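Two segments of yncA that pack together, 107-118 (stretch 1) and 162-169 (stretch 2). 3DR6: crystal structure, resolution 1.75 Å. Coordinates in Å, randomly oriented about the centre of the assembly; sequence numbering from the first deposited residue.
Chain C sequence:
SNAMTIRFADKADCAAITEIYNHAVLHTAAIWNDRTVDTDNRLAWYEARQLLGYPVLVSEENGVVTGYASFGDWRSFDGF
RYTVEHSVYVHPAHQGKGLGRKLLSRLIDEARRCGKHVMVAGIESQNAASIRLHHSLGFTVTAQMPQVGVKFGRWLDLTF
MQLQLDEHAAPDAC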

# COMPACT_ATOMS: atom_id res chain seq x y z
N LEU C 107 -0.69 -20.59 4.43
CA LEU C 107 0.04 -19.33 4.25
C LEU C 107 0.32 -18.61 5.58
O LEU C 107 1.43 -18.13 5.83
CB LEU C 107 -0.75 -18.40 3.32
CG LEU C 107 0.05 -17.31 2.62
CD1 LEU C 107 1.11 -17.95 1.66
CD2 LEU C 107 -0.90 -16.35 1.90
N ILE C 108 -0.69 -18.58 6.43
CA ILE C 108 -0.60 -17.94 7.75
C ILE C 108 0.51 -18.58 8.59
O ILE C 108 1.26 -17.89 9.27
CB ILE C 108 -1.94 -18.01 8.49
CG1 ILE C 108 -2.95 -17.05 7.87
CG2 ILE C 108 -1.78 -17.72 9.99
CD1 ILE C 108 -4.42 -17.42 8.15
N ASP C 109 0.60 -19.91 8.52
CA ASP C 109 1.64 -20.66 9.21
C ASP C 109 3.01 -20.24 8.73
O ASP C 109 3.92 -20.06 9.54
CB ASP C 109 1.47 -22.16 8.92
CG ASP C 109 0.25 -22.76 9.58
OD1 ASP C 109 -0.24 -22.20 10.57
OD2 ASP C 109 -0.21 -23.81 9.08
N GLU C 110 3.14 -20.08 7.41
CA GLU C 110 4.41 -19.66 6.80
C GLU C 110 4.75 -18.25 7.22
O GLU C 110 5.90 -17.95 7.49
CB GLU C 110 4.39 -19.80 5.27
CG GLU C 110 4.26 -21.25 4.75
CD GLU C 110 5.32 -22.21 5.28
OE1 GLU C 110 6.48 -21.78 5.52
OE2 GLU C 110 4.99 -23.40 5.45
N ALA C 111 3.74 -17.38 7.31
CA ALA C 111 3.93 -16.01 7.79
C ALA C 111 4.51 -15.99 9.23
O ALA C 111 5.46 -15.26 9.50
CB ALA C 111 2.62 -15.20 7.69
N ARG C 112 3.99 -16.85 10.11
CA ARG C 112 4.59 -16.94 11.46
C ARG C 112 6.06 -17.39 11.43
O ARG C 112 6.89 -16.87 12.18
CB ARG C 112 3.76 -17.84 12.38
CG ARG C 112 2.36 -17.27 12.67
CD ARG C 112 1.79 -17.79 14.02
NE ARG C 112 0.45 -17.24 14.22
CZ ARG C 112 -0.67 -17.78 13.72
NH1 ARG C 112 -0.64 -18.92 13.05
NH2 ARG C 112 -1.83 -17.19 13.91
N ARG C 113 6.40 -18.35 10.57
CA ARG C 113 7.80 -18.79 10.41
C ARG C 113 8.74 -17.67 9.93
O ARG C 113 9.95 -17.73 10.17
CB ARG C 113 7.88 -20.00 9.46
CG ARG C 113 7.45 -21.27 10.11
CD ARG C 113 7.33 -22.41 9.10
NE ARG C 113 6.56 -23.48 9.73
CZ ARG C 113 5.31 -23.82 9.40
NH1 ARG C 113 4.71 -24.81 10.06
NH2 ARG C 113 4.68 -23.21 8.41
N CYS C 114 8.17 -16.67 9.26
CA CYS C 114 8.94 -15.53 8.78
C CYS C 114 8.92 -14.39 9.82
O CYS C 114 9.47 -13.31 9.58
CB CYS C 114 8.38 -15.05 7.44
SG CYS C 114 8.70 -16.18 6.06
N GLY C 115 8.32 -14.66 10.98
CA GLY C 115 8.14 -13.66 12.05
C GLY C 115 7.18 -12.52 11.75
O GLY C 115 7.19 -11.50 12.44
N LYS C 116 6.33 -12.67 10.73
CA LYS C 116 5.44 -11.57 10.36
C LYS C 116 4.40 -11.33 11.46
O LYS C 116 3.92 -12.27 12.08
CB LYS C 116 4.76 -11.79 9.01
CG LYS C 116 5.73 -11.85 7.78
CD LYS C 116 6.75 -10.73 7.81
CE LYS C 116 7.69 -10.79 6.60
NZ LYS C 116 8.69 -9.68 6.72
N HIS C 117 4.07 -10.06 11.69
CA HIS C 117 3.20 -9.68 12.83
C HIS C 117 1.73 -9.49 12.46
O HIS C 117 0.83 -9.73 13.29
CB HIS C 117 3.76 -8.42 13.52
CG HIS C 117 3.03 -8.01 14.77
ND1 HIS C 117 2.95 -8.81 15.88
CD2 HIS C 117 2.37 -6.87 15.08
CE1 HIS C 117 2.27 -8.19 16.83
NE2 HIS C 117 1.92 -7.01 16.38
N VAL C 118 1.47 -9.06 11.21
CA VAL C 118 0.08 -8.88 10.74
C VAL C 118 -0.00 -9.38 9.29
O VAL C 118 0.92 -9.08 8.53
CB VAL C 118 -0.36 -7.36 10.76
CG1 VAL C 118 -1.77 -7.20 10.18
CG2 VAL C 118 -0.27 -6.78 12.19
N GLN C 162 -7.55 -7.80 8.42
CA GLN C 162 -6.24 -8.15 8.96
C GLN C 162 -6.31 -9.17 10.09
O GLN C 162 -7.33 -9.31 10.74
CB GLN C 162 -5.47 -6.92 9.41
CG GLN C 162 -6.05 -6.21 10.65
CD GLN C 162 -5.27 -4.94 10.96
OE1 GLN C 162 -5.47 -3.89 10.30
NE2 GLN C 162 -4.38 -5.02 11.95
N LEU C 163 -5.20 -9.86 10.29
CA LEU C 163 -5.05 -10.86 11.34
C LEU C 163 -3.71 -10.63 12.01
O LEU C 163 -2.66 -10.68 11.35
CB LEU C 163 -5.10 -12.29 10.77
CG LEU C 163 -4.76 -13.43 11.75
CD1 LEU C 163 -5.83 -13.53 12.86
CD2 LEU C 163 -4.65 -14.74 10.99
N GLN C 164 -3.74 -10.35 13.31
CA GLN C 164 -2.50 -10.23 14.08
C GLN C 164 -2.02 -11.64 14.42
O GLN C 164 -2.79 -12.48 14.89
CB GLN C 164 -2.72 -9.38 15.34
CG GLN C 164 -1.41 -8.98 16.00
CD GLN C 164 -1.58 -7.98 17.12
OE1 GLN C 164 -2.16 -6.91 16.93
NE2 GLN C 164 -1.03 -8.31 18.29
N LEU C 165 -0.74 -11.89 14.16
CA LEU C 165 -0.18 -13.25 14.21
C LEU C 165 0.49 -13.65 15.54
O LEU C 165 0.74 -14.83 15.78
CB LEU C 165 0.80 -13.42 13.04
CG LEU C 165 0.16 -13.22 11.65
CD1 LEU C 165 1.19 -13.38 10.51
CD2 LEU C 165 -0.99 -14.22 11.46
N ASP C 166 0.74 -12.66 16.41
CA ASP C 166 1.37 -12.92 17.72
C ASP C 166 1.15 -11.70 18.61
O ASP C 166 0.78 -10.64 18.11
CB ASP C 166 2.88 -13.14 17.54
CG ASP C 166 3.61 -11.86 17.09
OD1 ASP C 166 4.00 -11.05 17.96
OD2 ASP C 166 3.82 -11.68 15.86
N GLU C 167 1.38 -11.86 19.90
CA GLU C 167 1.24 -10.75 20.83
C GLU C 167 2.56 -10.38 21.49
O GLU C 167 2.58 -9.80 22.57
CB GLU C 167 0.14 -11.07 21.87
CG GLU C 167 -1.21 -11.10 21.18
CD GLU C 167 -2.34 -11.45 22.09
OE1 GLU C 167 -2.24 -12.49 22.79
OE2 GLU C 167 -3.34 -10.70 22.08
N HIS C 168 3.67 -10.68 20.80
CA HIS C 168 5.01 -10.33 21.30
C HIS C 168 5.36 -8.87 21.10
O HIS C 168 4.74 -8.14 20.29
CB HIS C 168 6.08 -11.20 20.65
CG HIS C 168 6.30 -12.50 21.35
ND1 HIS C 168 5.42 -13.56 21.24
CD2 HIS C 168 7.29 -12.91 22.17
CE1 HIS C 168 5.85 -14.56 21.99
NE2 HIS C 168 6.98 -14.20 22.56
N ALA C 169 6.37 -8.43 21.85
CA ALA C 169 6.88 -7.07 21.70
C ALA C 169 7.47 -6.83 20.32
O ALA C 169 7.90 -7.77 19.63
CB ALA C 169 7.93 -6.76 22.80
O HOH W 1 -2.78 -15.05 15.59
O HOH W 2 4.34 -13.96 14.32

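The two stretches bury 590 Å² between them, where the end of a helix, the turn after it and the first strand residue beyond, Val 118, meet the last residues of a strand and the loop that follows. Apolar packing centres on Leu 165, the residue most covered by the other stretch. Its CA-to-CB bond points toward the helix, and with chi1 m and chi2 t its two methyls reach different neighbours: CD1 lies 3.6 Å from Ala 111 CB, and CD2 lies 3.9 Å from Ile 108 CG2. The small side chain of Ala 111 lets the leucine approach the helix closely. Ile 108 extends the patch, its CD1 lying 3.9 Å from Leu 163 CD2, while Val 118 CG1 packs 3.8 Å from Gln 162 CB.

Backbone pairing continues alongside. Val 118 and Gln 164 form an antiparallel, non-hydrogen-bonded pair with side chains on the same face of the sheet, and Leu 165 N donates an almost linear hydrogen bond to His 117 O (2.8 Å). A CA-H...O contact from Val 118 CA to Leu 163 O (3.3 Å) adds to the pairing.

Polar side chains bond both at the margin and within the contact. At the exposed margin, the long Arg 112 side chain starts sideways but brings NE within 2.9 Å of Leu 165 O, a hydrogen bond that leaves Leu 165 CD2 over one face of the guanidinium. The buried His 117 uses its t rotamer to return its ring to the other stretch, where ND1 donates to Asp 166 OD2 (3.0 Å) near the ring plane. Gln 164 CG covers one ring face, 4.1 Å from the centroid, and Gln 164 NE2 is anchored by a hydrogen bond to Asp 166 O (3.0 Å).

Two waters complete the contact: one links Arg 112 NH2 to Gln 164 O, and the other donates to both Lys 116 O and Asp 166 OD2.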